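Local coordinates for cell division control protein 11 (Saccharomyces cerevisiae, PDB 5AR1) that is a septin GTPase subunit involved in cytokinesis that assembles with other septins into the collar of cortical filaments at the mother-bud neck, at residues P203-P208 and H282-Y287. Sequence-based numbering, arbitrary orientation.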
loop_
_atom_site.group_PDB
_atom_site.type_symbol
_atom_site.label_atom_id
_atom_site.label_comp_id
_atom_site.label_asym_id
_atom_site.label_seq_id
_atom_site.Cartn_x
_atom_site.Cartn_y
_atom_site.Cartn_z
ATOM N N PRO A 203 0.726 4.332 11.091
ATOM C CA PRO A 203 0.872 5.316 10.017
ATOM C C PRO A 203 0.705 4.701 8.624
ATOM O O PRO A 203 1.667 4.211 8.016
ATOM C CB PRO A 203 2.233 5.943 10.297
ATOM C CG PRO A 203 2.975 4.935 11.096
ATOM C CD PRO A 203 2.036 3.928 11.646
ATOM N N ILE A 204 -0.553 4.729 8.137
ATOM C CA ILE A 204 -1.025 4.207 6.865
ATOM C C ILE A 204 -1.245 5.379 5.916
ATOM O O ILE A 204 -1.481 6.481 6.411
ATOM C CB ILE A 204 -2.318 3.399 7.231
ATOM C CG1 ILE A 204 -2.077 1.911 7.018
ATOM C CG2 ILE A 204 -3.688 3.875 6.597
ATOM C CD1 ILE A 204 -1.055 1.327 7.981
ATOM N N TYR A 205 -1.140 5.183 4.566
ATOM C CA TYR A 205 -1.397 6.268 3.597
ATOM C C TYR A 205 -2.878 6.370 3.536
ATOM O O TYR A 205 -3.528 5.437 3.054
ATOM C CB TYR A 205 -0.854 5.950 2.194
ATOM C CG TYR A 205 -1.014 7.071 1.183
ATOM C CD1 TYR A 205 -0.069 8.084 1.082
ATOM C CD2 TYR A 205 -2.103 7.110 0.316
ATOM C CE1 TYR A 205 -0.194 9.104 0.144
ATOM C CE2 TYR A 205 -2.244 8.131 -0.628
ATOM C CZ TYR A 205 -1.271 9.115 -0.725
ATOM O OH TYR A 205 -1.383 10.138 -1.638
ATOM N N ASN A 206 -3.437 7.446 4.083
ATOM C CA ASN A 206 -4.889 7.549 4.116
ATOM C C ASN A 206 -5.463 8.544 3.081
ATOM O O ASN A 206 -6.404 9.281 3.365
ATOM C CB ASN A 206 -5.347 7.849 5.529
ATOM C CG ASN A 206 -6.817 7.685 5.690
ATOM O OD1 ASN A 206 -7.422 6.765 5.128
ATOM N ND2 ASN A 206 -7.427 8.645 6.360
ATOM N N PHE A 207 -4.913 8.529 1.864
ATOM C CA PHE A 207 -5.350 9.371 0.752
ATOM C C PHE A 207 -5.405 10.885 1.121
ATOM O O PHE A 207 -6.461 11.526 0.988
ATOM C CB PHE A 207 -6.671 8.830 0.170
ATOM C CG PHE A 207 -6.476 7.431 -0.357
ATOM C CD1 PHE A 207 -5.908 7.216 -1.607
ATOM C CD2 PHE A 207 -6.751 6.329 0.438
ATOM C CE1 PHE A 207 -5.660 5.925 -2.066
ATOM C CE2 PHE A 207 -6.509 5.037 -0.027
ATOM C CZ PHE A 207 -5.978 4.844 -1.279
ATOM N N PRO A 208 -4.258 11.451 1.600
ATOM C CA PRO A 208 -4.213 12.891 1.928
ATOM C C PRO A 208 -4.452 13.722 0.679
ATOM O O PRO A 208 -3.952 13.365 -0.390
ATOM C CB PRO A 208 -2.776 13.096 2.418
ATOM C CG PRO A 208 -2.266 11.736 2.747
ATOM C CD PRO A 208 -2.936 10.829 1.790
ATOM N N HIS A 282 0.695 9.293 -8.695
ATOM C CA HIS A 282 1.396 10.572 -8.695
ATOM C C HIS A 282 1.374 11.213 -7.319
ATOM O O HIS A 282 2.313 11.917 -6.988
ATOM C CB HIS A 282 0.807 11.520 -9.741
ATOM C CG HIS A 282 1.417 11.371 -11.102
ATOM N ND1 HIS A 282 2.674 10.817 -11.281
ATOM C CD2 HIS A 282 0.933 11.751 -12.309
ATOM C CE1 HIS A 282 2.900 10.863 -12.582
ATOM N NE2 HIS A 282 1.885 11.424 -13.240
ATOM N N ASP A 283 0.325 10.953 -6.496
ATOM C CA ASP A 283 0.317 11.500 -5.138
ATOM C C ASP A 283 1.227 10.681 -4.197
ATOM O O ASP A 283 1.834 11.260 -3.309
ATOM C CB ASP A 283 -1.099 11.703 -4.581
ATOM C CG ASP A 283 -1.931 12.799 -5.262
ATOM O OD1 ASP A 283 -1.340 13.650 -5.977
ATOM O OD2 ASP A 283 -3.173 12.818 -5.063
ATOM N N LEU A 284 1.370 9.361 -4.426
ATOM C CA LEU A 284 2.226 8.487 -3.626
ATOM C C LEU A 284 3.666 8.723 -4.056
ATOM O O LEU A 284 4.590 8.596 -3.238
ATOM C CB LEU A 284 1.883 7.004 -3.853
ATOM C CG LEU A 284 0.472 6.537 -3.567
ATOM C CD1 LEU A 284 0.070 5.445 -4.519
ATOM C CD2 LEU A 284 0.337 6.046 -2.151
ATOM N N LYS A 285 3.874 9.029 -5.353
ATOM C CA LYS A 285 5.219 9.288 -5.876
ATOM C C LYS A 285 5.663 10.577 -5.224
ATOM O O LYS A 285 6.697 10.592 -4.584
ATOM C CB LYS A 285 5.193 9.424 -7.407
ATOM C CG LYS A 285 6.493 9.107 -8.100
ATOM C CD LYS A 285 6.883 10.218 -9.064
ATOM C CE LYS A 285 8.135 9.889 -9.844
ATOM N NZ LYS A 285 7.838 9.101 -11.074
ATOM N N ASN A 286 4.798 11.604 -5.256
ATOM C CA ASN A 286 5.043 12.912 -4.675
ATOM C C ASN A 286 5.121 12.875 -3.174
ATOM O O ASN A 286 6.019 13.489 -2.632
ATOM C CB ASN A 286 4.035 13.946 -5.169
ATOM C CG ASN A 286 4.243 14.341 -6.626
ATOM O OD1 ASN A 286 4.803 13.589 -7.446
ATOM N ND2 ASN A 286 3.768 15.529 -6.993
ATOM N N TYR A 287 4.261 12.114 -2.504
ATOM C CA TYR A 287 4.296 12.000 -1.045
ATOM C C TYR A 287 5.622 11.395 -0.566
ATOM O O TYR A 287 6.207 11.942 0.369
ATOM C CB TYR A 287 3.075 11.225 -0.480
ATOM C CG TYR A 287 2.798 11.526 0.979
ATOM C CD1 TYR A 287 3.404 10.786 1.993
ATOM C CD2 TYR A 287 1.966 12.576 1.348
ATOM C CE1 TYR A 287 3.174 11.075 3.339
ATOM C CE2 TYR A 287 1.716 12.865 2.690
ATOM C CZ TYR A 287 2.331 12.120 3.683
ATOM O OH TYR A 287 2.122 12.435 5.005
#
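Tyr205 meets Leu284 and Tyr287 in an aromatic and aliphatic packing contact that joins the loop between helices 183-199 and 218-228 to helix 274-290 of the septin GTPase domain. CG of Tyr205 is anti to its backbone N (chi1 -176°), and the ring beyond it extends to the helix, where Asp283, Leu284 and, one turn on from Asp283, Tyr287 meet its hydroxyl, one face and one edge. Leu284 CD2 sits almost on the ring normal, 3.5 Å from the Tyr205 ring centroid, a CH-pi contact over the middle of the face. On the opposite face lies Pro208 CD from the same loop, offset toward the rim, leaving the ring sandwiched between two aliphatic groups. The Tyr287 ring takes the edge of Tyr205 against its face in a T-shaped (edge-to-face) pair, the planes at 87° and the centroids 5.7 Å apart. Tyr205 CE1 is 3.9 Å from Tyr287 CG. Pro208 CG lies 4.1 Å from Tyr287 CE2. At the far end of the ring, Tyr205 OH meets Asp283 CB at 3.3 Å, the two side chains crossing at about a right angle. The Tyr205 backbone also hydrogen-bonds to Ile171 of strand 171-175, an outermost strand of the central sheet within this chain, and Asn170 touches both tyrosine side chains. Tyr205 thus borders both the strand and the helix. No hydrogen bond or salt bridge passes between 203-208 and 282-287, which implies that their fit depends on ring and methyl shape and dispersion.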